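Local coordinates for protein putative oxidoreductase molybdopterin-binding subunit (Sulfolobus tokodaii, PDB 4ZOH) that probably serves as the molybdenum-cofactor-binding subunit of an oxidoreductase of the aldehyde oxidase and xanthine dehydrogenase family, carrying a pterin cytosine dinucleotide, at residues K5-I10 with F450-A455; G20-D25 with P164-G169; E112-D117 with S126-Y131. One frame throughout, in Å; residues are numbered along the deposited sequence.

Interaction 1 (K5-I10 with F450-A455); sequences KPIKRI and FAQIAA
Q452 leans out of helix 446-458 against I7 and towards the backbone of K5, so that a single glutamine links the N-terminal loop to a helix of the molybdopterin cofactor-binding region. The loop is folded by an inverse gamma turn centred on P6, whose weak closing bond runs from I7 N to K5 O at 2.7 Å. Such a contact illustrates how an irregular segment can be held by a side chain that is polar only at its end.

The polar interactions gather round that end. Q452 NE2 comes within 3.2 Å of K5 O, and the same nitrogen gives a hydrogen bond to Y2 O. The strongest partner of the amide is N599, whose ND2 bonds to Q452 OE1 and also to I7 O, bridging the two segments. CG of Q452 stands anti to its own carbonyl carbon (chi1 -60°) and the chain is extended beyond it (chi2 171°), which carries the amide clear of the helix to reach these groups. The side chain of Q452 lies about 6 Å from the bound pterin cytosine dinucleotide. An alanine here is likely to leave N599 ND2 without its acceptor and Y2 O without its donor, and to open a gap beside I7.

I7 also packs along the side chain of Q452, the two running past each other in opposite directions, with I7 CB 3.9 Å from Q452 CD and I7 CG1 3.7 Å from Q452 NE2. One helical step back lies the apolar pair, A451 and I10; both rest on V467 of strand 465-468, while I10 N is bonded to T448 OG1. K8 and R9 reach another protein of the assembly, K8 by a cation-pi contact with an aromatic residue of that chain. At the far end of I10 the terminal methyl CD1 stops 4.1 Å from A451 CB.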
loop_
_atom_site.group_PDB
_atom_site.type_symbol
_atom_site.label_atom_id
_atom_site.label_comp_id
_atom_site.label_asym_id
_atom_site.label_seq_id
_atom_site.Cartn_x
_atom_site.Cartn_y
_atom_site.Cartn_z
ATOM N N LYS A 5 28.608 -23.138 4.605
ATOM C CA LYS A 5 29.374 -21.887 4.671
ATOM C C LYS A 5 28.673 -20.777 5.431
ATOM O O LYS A 5 27.372 -20.645 5.355
ATOM C CB LYS A 5 29.659 -21.379 3.262
ATOM C CG LYS A 5 30.237 -22.420 2.331
ATOM C CD LYS A 5 31.712 -22.663 2.595
ATOM C CE LYS A 5 32.293 -23.488 1.442
ATOM N NZ LYS A 5 32.493 -22.622 0.240
ATOM N N PRO A 6 29.498 -19.942 6.126
ATOM C CA PRO A 6 28.904 -18.792 6.835
ATOM C C PRO A 6 28.496 -17.709 5.832
ATOM O O PRO A 6 29.007 -16.611 5.890
ATOM C CB PRO A 6 30.054 -18.326 7.762
ATOM C CG PRO A 6 31.369 -18.756 7.029
ATOM C CD PRO A 6 31.001 -19.909 6.136
ATOM N N ILE A 7 27.540 -18.001 4.952
ATOM C CA ILE A 7 27.067 -17.020 3.951
ATOM C C ILE A 7 26.352 -15.838 4.591
ATOM O O ILE A 7 25.465 -16.033 5.470
ATOM C CB ILE A 7 26.176 -17.728 2.912
ATOM C CG1 ILE A 7 26.982 -18.838 2.169
ATOM C CG2 ILE A 7 25.532 -16.729 1.971
ATOM C CD1 ILE A 7 28.216 -18.384 1.360
ATOM N N LYS A 8 26.755 -14.609 4.244
ATOM C CA LYS A 8 26.143 -13.432 4.899
ATOM C C LYS A 8 24.655 -13.270 4.428
ATOM O O LYS A 8 24.303 -13.718 3.339
ATOM C CB LYS A 8 26.938 -12.152 4.646
ATOM C CG LYS A 8 28.355 -12.155 5.262
ATOM C CD LYS A 8 29.178 -10.971 4.793
ATOM C CE LYS A 8 29.484 -10.931 3.295
ATOM N NZ LYS A 8 30.575 -11.843 2.803
ATOM N N ARG A 9 23.833 -12.570 5.206
ATOM C CA ARG A 9 22.331 -12.612 5.014
ATOM C C ARG A 9 21.933 -11.819 3.800
ATOM O O ARG A 9 22.298 -10.595 3.621
ATOM C CB ARG A 9 21.581 -12.108 6.259
ATOM C CG ARG A 9 21.699 -13.078 7.438
ATOM C CD ARG A 9 20.499 -13.001 8.390
ATOM N NE ARG A 9 19.985 -11.612 8.551
ATOM C CZ ARG A 9 18.797 -11.282 9.026
ATOM N NH1 ARG A 9 17.974 -12.251 9.542
ATOM N NH2 ARG A 9 18.435 -9.983 9.062
ATOM N N ILE A 10 21.227 -12.515 2.928
ATOM C CA ILE A 10 20.502 -11.838 1.848
ATOM C C ILE A 10 19.410 -10.876 2.417
ATOM O O ILE A 10 18.952 -9.992 1.722
ATOM C CB ILE A 10 19.886 -12.829 0.816
ATOM C CG1 ILE A 10 18.655 -13.577 1.391
ATOM C CG2 ILE A 10 20.951 -13.780 0.275
ATOM C CD1 ILE A 10 18.075 -14.641 0.440
ATOM N N PHE A 450 17.834 -20.947 2.697
ATOM C CA PHE A 450 17.067 -21.565 1.615
ATOM C C PHE A 450 17.754 -21.320 0.282
ATOM O O PHE A 450 17.760 -22.174 -0.633
ATOM C CB PHE A 450 15.582 -21.117 1.626
ATOM C CG PHE A 450 14.821 -21.605 2.823
ATOM C CD1 PHE A 450 15.215 -22.781 3.515
ATOM C CD2 PHE A 450 13.704 -20.937 3.268
ATOM C CE1 PHE A 450 14.503 -23.242 4.641
ATOM C CE2 PHE A 450 12.967 -21.415 4.370
ATOM C CZ PHE A 450 13.367 -22.551 5.051
ATOM N N ALA A 451 18.288 -20.117 0.151
ATOM C CA ALA A 451 18.964 -19.719 -1.069
ATOM C C ALA A 451 20.270 -20.601 -1.231
ATOM O O ALA A 451 20.511 -21.105 -2.305
ATOM C CB ALA A 451 19.289 -18.232 -1.025
ATOM N N GLN A 452 21.022 -20.809 -0.160
ATOM C CA GLN A 452 22.204 -21.751 -0.141
ATOM C C GLN A 452 21.830 -23.186 -0.595
ATOM O O GLN A 452 22.504 -23.782 -1.482
ATOM C CB GLN A 452 22.796 -21.852 1.285
ATOM C CG GLN A 452 23.283 -20.545 1.863
ATOM C CD GLN A 452 23.645 -20.670 3.345
ATOM O OE1 GLN A 452 22.962 -20.108 4.195
ATOM N NE2 GLN A 452 24.762 -21.407 3.658
ATOM N N ILE A 453 20.746 -23.727 -0.020
ATOM C CA ILE A 453 20.198 -25.045 -0.431
ATOM C C ILE A 453 19.819 -25.092 -1.920
ATOM O O ILE A 453 20.295 -25.975 -2.647
ATOM C CB ILE A 453 19.044 -25.520 0.472
ATOM C CG1 ILE A 453 19.570 -25.808 1.875
ATOM C CG2 ILE A 453 18.346 -26.762 -0.076
ATOM C CD1 ILE A 453 18.443 -25.857 2.939
ATOM N N ALA A 454 18.996 -24.148 -2.387
ATOM C CA ALA A 454 18.503 -24.220 -3.743
ATOM C C ALA A 454 19.654 -23.981 -4.744
ATOM O O ALA A 454 19.669 -24.585 -5.793
ATOM C CB ALA A 454 17.358 -23.230 -4.006
ATOM N N ALA A 455 20.574 -23.077 -4.426
ATOM C CA ALA A 455 21.696 -22.818 -5.312
ATOM C C ALA A 455 22.631 -24.072 -5.441
ATOM O O ALA A 455 23.071 -24.378 -6.540
ATOM C CB ALA A 455 22.460 -21.568 -4.875
#

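Interaction 2 (G20-D25 with P164-G169); sequences GAYVDD and PLETRG
E166 and G169 face Y22 and V23 in a buried seam between two loops, one from the a/b hammerhead region, containing the 3-10 turn 23-25, the other from the molybdopterin cofactor-binding region. Waters bridge E166 to the backbone N-H groups of V23 and D24. Along 164-169, P164 O is bonded to R245 NH1, and L165 touches the iron-sulfur cluster. E166 OE1 then comes 3.5 Å from V23 CG1, the two side chains crossing at about a right angle. The CG of E166 lies opposite the backbone N across the CA-CB bond (chi1 -172°), and together with the bend at chi2 (-149°) this sends the carboxylate towards the turn. E166 OE1 accepts from two waters, at 2.7 Å from water 1 and 2.8 Å from water 2. These in turn accept from V23 N and D24 N, so one oxygen serves two successive amides of the turn. The other oxygen, OE2, is taken by G212 N and S184 OG, and E166 OE2 also lies 4.0 Å from Y22 CD1, the ring and carboxylate planes standing 76° apart. Y22 itself ends on another protein chain, to whose backbone its OH is bonded. T167 OG1 donates to R168 O at 2.8 Å, while the guanidinium group of R168 forms salt bridges with E248 and E224. At G169 a beta carbon would clash with V23 CG1, which packs 3.6 Å from G169 C.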
loop_
_atom_site.group_PDB
_atom_site.type_symbol
_atom_site.label_atom_id
_atom_site.label_comp_id
_atom_site.label_asym_id
_atom_site.label_seq_id
_atom_site.Cartn_x
_atom_site.Cartn_y
_atom_site.Cartn_z
ATOM N N GLY A 20 12.784 -1.862 5.137
ATOM C CA GLY A 20 11.733 -2.845 5.460
ATOM C C GLY A 20 10.287 -2.291 5.344
ATOM O O GLY A 20 10.043 -1.091 5.078
ATOM N N ALA A 21 9.338 -3.170 5.604
ATOM C CA ALA A 21 7.939 -2.755 5.750
ATOM C C ALA A 21 7.345 -3.724 6.753
ATOM O O ALA A 21 6.952 -4.854 6.428
ATOM C CB ALA A 21 7.181 -2.728 4.408
ATOM N N TYR A 22 7.364 -3.265 8.002
ATOM C CA TYR A 22 6.707 -3.993 9.087
ATOM C C TYR A 22 5.221 -3.503 9.055
ATOM O O TYR A 22 4.900 -2.514 8.358
ATOM C CB TYR A 22 7.347 -3.656 10.436
ATOM C CG TYR A 22 8.773 -4.075 10.493
ATOM C CD1 TYR A 22 9.148 -5.253 11.127
ATOM C CD2 TYR A 22 9.789 -3.238 9.934
ATOM C CE1 TYR A 22 10.537 -5.623 11.194
ATOM C CE2 TYR A 22 11.168 -3.571 9.975
ATOM C CZ TYR A 22 11.569 -4.758 10.577
ATOM O OH TYR A 22 12.959 -5.080 10.616
ATOM N N VAL A 23 4.358 -4.172 9.813
ATOM C CA VAL A 23 2.899 -3.922 9.678
ATOM C C VAL A 23 2.518 -2.457 9.812
ATOM O O VAL A 23 1.656 -1.984 9.069
ATOM C CB VAL A 23 2.018 -4.871 10.562
ATOM C CG1 VAL A 23 2.116 -4.550 12.036
ATOM C CG2 VAL A 23 0.528 -4.884 10.040
ATOM N N ASP A 24 3.161 -1.713 10.738
ATOM C CA ASP A 24 2.762 -0.319 10.926
ATOM C C ASP A 24 3.333 0.643 9.881
ATOM O O ASP A 24 2.914 1.831 9.817
ATOM C CB ASP A 24 3.061 0.189 12.355
ATOM C CG ASP A 24 2.221 1.395 12.720
ATOM O OD1 ASP A 24 1.085 1.463 12.182
ATOM O OD2 ASP A 24 2.651 2.242 13.577
ATOM N N ASP A 25 4.204 0.105 9.006
ATOM C CA ASP A 25 4.717 0.870 7.878
ATOM C C ASP A 25 3.762 0.812 6.687
ATOM O O ASP A 25 4.086 1.364 5.611
ATOM C CB ASP A 25 6.069 0.321 7.409
ATOM C CG ASP A 25 7.099 0.234 8.547
ATOM O OD1 ASP A 25 7.036 1.004 9.521
ATOM O OD2 ASP A 25 7.906 -0.679 8.441
ATOM N N PRO A 164 9.199 -9.053 22.212
ATOM C CA PRO A 164 9.850 -8.723 20.931
ATOM C C PRO A 164 9.851 -7.208 20.775
ATOM O O PRO A 164 8.945 -6.529 21.299
ATOM C CB PRO A 164 8.921 -9.331 19.880
ATOM C CG PRO A 164 7.564 -9.402 20.534
ATOM C CD PRO A 164 7.850 -9.622 22.004
ATOM N N LEU A 165 10.856 -6.660 20.081
ATOM C CA LEU A 165 10.937 -5.171 20.007
ATOM C C LEU A 165 9.812 -4.561 19.164
ATOM O O LEU A 165 9.463 -3.397 19.366
ATOM C CB LEU A 165 12.264 -4.772 19.353
ATOM C CG LEU A 165 13.221 -3.841 20.064
ATOM C CD1 LEU A 165 13.801 -3.198 18.819
ATOM C CD2 LEU A 165 12.703 -2.725 20.972
ATOM N N GLU A 166 9.319 -5.288 18.177
ATOM C CA GLU A 166 8.037 -4.912 17.551
ATOM C C GLU A 166 6.894 -5.703 18.229
ATOM O O GLU A 166 6.886 -6.974 18.248
ATOM C CB GLU A 166 7.981 -5.203 16.013
ATOM C CG GLU A 166 6.711 -4.637 15.338
ATOM C CD GLU A 166 6.214 -5.449 14.152
ATOM O OE1 GLU A 166 5.366 -4.937 13.375
ATOM O OE2 GLU A 166 6.637 -6.620 13.939
ATOM N N THR A 167 5.915 -4.963 18.728
ATOM C CA THR A 167 4.631 -5.558 19.220
ATOM C C THR A 167 3.836 -6.217 18.128
ATOM O O THR A 167 4.224 -6.181 16.971
ATOM C CB THR A 167 3.714 -4.538 19.860
ATOM O OG1 THR A 167 3.297 -3.600 18.871
ATOM C CG2 THR A 167 4.437 -3.752 21.005
ATOM N N ARG A 168 2.780 -6.931 18.537
ATOM C CA ARG A 168 1.732 -7.380 17.613
ATOM C C ARG A 168 1.273 -6.170 16.838
ATOM O O ARG A 168 1.548 -5.015 17.224
ATOM C CB ARG A 168 0.523 -7.957 18.436
ATOM C CG ARG A 168 0.906 -9.245 19.182
ATOM C CD ARG A 168 -0.094 -9.562 20.314
ATOM N NE ARG A 168 -0.263 -8.411 21.186
ATOM C CZ ARG A 168 -1.311 -8.185 21.979
ATOM N NH1 ARG A 168 -1.321 -7.058 22.680
ATOM N NH2 ARG A 168 -2.296 -9.105 22.093
ATOM N N GLY A 169 0.503 -6.414 15.784
ATOM C CA GLY A 169 -0.118 -5.277 15.056
ATOM C C GLY A 169 -0.740 -5.870 13.831
ATOM O O GLY A 169 -0.312 -6.963 13.348
HETATM O O HOH W 1 4.942 -6.517 11.223
HETATM O O HOH W 2 5.243 -2.232 12.695
#

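Interaction 3 (E112-D117 with S126-Y131); sequences EKALED and SSNIYY
The carboxylate of D117 and the amide of N128 pass each other in opposite directions, their planes turned 63° apart. Each carboxylate oxygen has a donor on its syn side: S127 OG meets the syn lone pair of D117 OD2 at 2.7 Å, and N128 N reaches D117 OD1 at 2.8 Å, 22° out of plane. The N128 amide keeps its own partner nearly in plane, N128 ND2 giving a bond of 3.0 Å to A114 O. That carbonyl also accepts from D117 N within the type I beta turn 114-117, and the two donors approach from opposite faces of its plane. Beyond the segments the same amide is held by V119 O and V121 N.

The site thus couples the end of helix 111-114 to the start of strand 129-138. D117, with positive phi, is the first residue after the helix to leave helical backbone angles. S127 forms an ST turn, its OG accepting from I129 N at 3.0 Å while donating to D117. Beside the polar cluster, L115 CB packs 3.9 Å from I129 CG1.

Chemically, the serine hydroxyl is fixed by giving one bond and taking another, and the paired donors restrain the carboxylate from turning. K120 adds a long, weak ion pair, and with it these neutral donors would be expected to favour the charged form of D117.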
loop_
_atom_site.group_PDB
_atom_site.type_symbol
_atom_site.label_atom_id
_atom_site.label_comp_id
_atom_site.label_asym_id
_atom_site.label_seq_id
_atom_site.Cartn_x
_atom_site.Cartn_y
_atom_site.Cartn_z
ATOM N N GLU A 112 -1.757 -23.228 42.380
ATOM C CA GLU A 112 -1.877 -24.166 43.474
ATOM C C GLU A 112 -3.134 -23.989 44.290
ATOM O O GLU A 112 -3.750 -24.986 44.613
ATOM C CB GLU A 112 -0.680 -24.047 44.394
ATOM C CG GLU A 112 0.316 -25.146 44.131
ATOM C CD GLU A 112 1.321 -25.244 45.250
ATOM O OE1 GLU A 112 1.335 -26.278 45.937
ATOM O OE2 GLU A 112 2.038 -24.240 45.471
ATOM N N LYS A 113 -3.481 -22.749 44.640
ATOM C CA LYS A 113 -4.823 -22.404 45.121
ATOM C C LYS A 113 -5.878 -22.784 44.099
ATOM O O LYS A 113 -6.849 -23.432 44.444
ATOM C CB LYS A 113 -4.953 -20.913 45.383
ATOM C CG LYS A 113 -4.669 -20.439 46.785
ATOM C CD LYS A 113 -3.184 -20.467 47.095
ATOM C CE LYS A 113 -2.857 -20.026 48.530
ATOM N NZ LYS A 113 -2.682 -18.537 48.681
ATOM N N ALA A 114 -5.650 -22.449 42.821
ATOM C CA ALA A 114 -6.703 -22.485 41.807
ATOM C C ALA A 114 -7.178 -23.895 41.576
ATOM O O ALA A 114 -8.392 -24.141 41.286
ATOM C CB ALA A 114 -6.220 -21.878 40.469
ATOM N N LEU A 115 -6.236 -24.822 41.619
ATOM C CA LEU A 115 -6.561 -26.228 41.369
ATOM C C LEU A 115 -7.489 -26.853 42.472
ATOM O O LEU A 115 -8.030 -27.917 42.247
ATOM C CB LEU A 115 -5.316 -27.106 41.129
ATOM C CG LEU A 115 -4.262 -27.431 42.194
ATOM C CD1 LEU A 115 -4.627 -28.669 43.038
ATOM C CD2 LEU A 115 -2.921 -27.700 41.525
ATOM N N GLU A 116 -7.675 -26.179 43.602
ATOM C CA GLU A 116 -8.659 -26.629 44.588
ATOM C C GLU A 116 -10.105 -26.287 44.157
ATOM O O GLU A 116 -11.048 -26.602 44.864
ATOM C CB GLU A 116 -8.403 -25.976 45.941
ATOM C CG GLU A 116 -7.158 -26.417 46.726
ATOM C CD GLU A 116 -6.914 -25.458 47.878
ATOM O OE1 GLU A 116 -7.710 -24.510 48.075
ATOM O OE2 GLU A 116 -5.912 -25.618 48.592
ATOM N N ASP A 117 -10.294 -25.603 43.034
ATOM C CA ASP A 117 -11.650 -25.256 42.548
ATOM C C ASP A 117 -12.537 -24.538 43.547
ATOM O O ASP A 117 -13.714 -24.449 43.344
ATOM C CB ASP A 117 -12.318 -26.479 41.927
ATOM C CG ASP A 117 -11.720 -26.783 40.575
ATOM O OD1 ASP A 117 -11.270 -25.816 39.927
ATOM O OD2 ASP A 117 -11.638 -27.932 40.123
ATOM N N SER A 126 -16.398 -26.011 34.686
ATOM C CA SER A 126 -16.453 -27.150 35.630
ATOM C C SER A 126 -15.259 -27.223 36.630
ATOM O O SER A 126 -15.384 -27.785 37.722
ATOM C CB SER A 126 -16.527 -28.464 34.864
ATOM O OG SER A 126 -15.434 -28.582 33.967
ATOM N N SER A 127 -14.109 -26.668 36.231
ATOM C CA SER A 127 -12.809 -26.823 36.910
ATOM C C SER A 127 -11.759 -25.840 36.343
ATOM O O SER A 127 -11.609 -25.695 35.128
ATOM C CB SER A 127 -12.237 -28.202 36.678
ATOM O OG SER A 127 -11.085 -28.354 37.492
ATOM N N ASN A 128 -11.016 -25.222 37.237
ATOM C CA ASN A 128 -9.837 -24.451 36.882
ATOM C C ASN A 128 -8.742 -25.335 36.250
ATOM O O ASN A 128 -7.866 -24.855 35.502
ATOM C CB ASN A 128 -9.335 -23.757 38.113
ATOM C CG ASN A 128 -10.210 -22.647 38.518
ATOM O OD1 ASN A 128 -10.951 -22.113 37.702
ATOM N ND2 ASN A 128 -10.072 -22.199 39.768
ATOM N N ILE A 129 -8.814 -26.632 36.510
ATOM C CA ILE A 129 -7.825 -27.554 35.990
ATOM C C ILE A 129 -8.148 -27.900 34.553
ATOM O O ILE A 129 -9.075 -28.673 34.263
ATOM C CB ILE A 129 -7.790 -28.874 36.777
ATOM C CG1 ILE A 129 -7.499 -28.658 38.292
ATOM C CG2 ILE A 129 -6.926 -29.916 36.057
ATOM C CD1 ILE A 129 -7.614 -29.979 39.096
ATOM N N TYR A 130 -7.310 -27.401 33.657
ATOM C CA TYR A 130 -7.437 -27.636 32.222
ATOM C C TYR A 130 -6.883 -28.977 31.783
ATOM O O TYR A 130 -7.326 -29.554 30.773
ATOM C CB TYR A 130 -6.737 -26.462 31.516
ATOM C CG TYR A 130 -6.732 -26.526 30.008
ATOM C CD1 TYR A 130 -7.638 -25.726 29.265
ATOM C CD2 TYR A 130 -5.860 -27.391 29.327
ATOM C CE1 TYR A 130 -7.650 -25.806 27.885
ATOM C CE2 TYR A 130 -5.888 -27.508 27.951
ATOM C CZ TYR A 130 -6.763 -26.685 27.236
ATOM O OH TYR A 130 -6.759 -26.737 25.845
ATOM N N TYR A 131 -5.889 -29.496 32.490
ATOM C CA TYR A 131 -5.206 -30.746 32.058
ATOM C C TYR A 131 -4.629 -31.352 33.321
ATOM O O TYR A 131 -4.138 -30.622 34.199
ATOM C CB TYR A 131 -4.066 -30.460 31.084
ATOM C CG TYR A 131 -3.145 -31.655 30.812
ATOM C CD1 TYR A 131 -3.477 -32.625 29.873
ATOM C CD2 TYR A 131 -1.956 -31.817 31.534
ATOM C CE1 TYR A 131 -2.616 -33.682 29.611
ATOM C CE2 TYR A 131 -1.081 -32.876 31.287
ATOM C CZ TYR A 131 -1.413 -33.796 30.342
ATOM O OH TYR A 131 -0.564 -34.822 30.110
#

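In the fold
From the N terminus, the chain first lays down 5-10, which waits some 440 residues for helix 446-458 to close interaction 1, the outermost loop. Inside it, the turn at 20-25 is joined by 164-169 in interaction 2, tying the hammerhead region to the first cofactor-binding range. Interaction 3 is nested deeper still, closing a short connection between helix 111-114 and strand 129-138, an outermost strand of its sheet within this chain. The three contacts therefore nest without crossing. In space they remain separate: interactions 1 and 2 come within about 8 Å at their nearest atoms, whereas interactions 1 and 3 lie on opposite sides of the chain's centre, their own centres 49 Å apart.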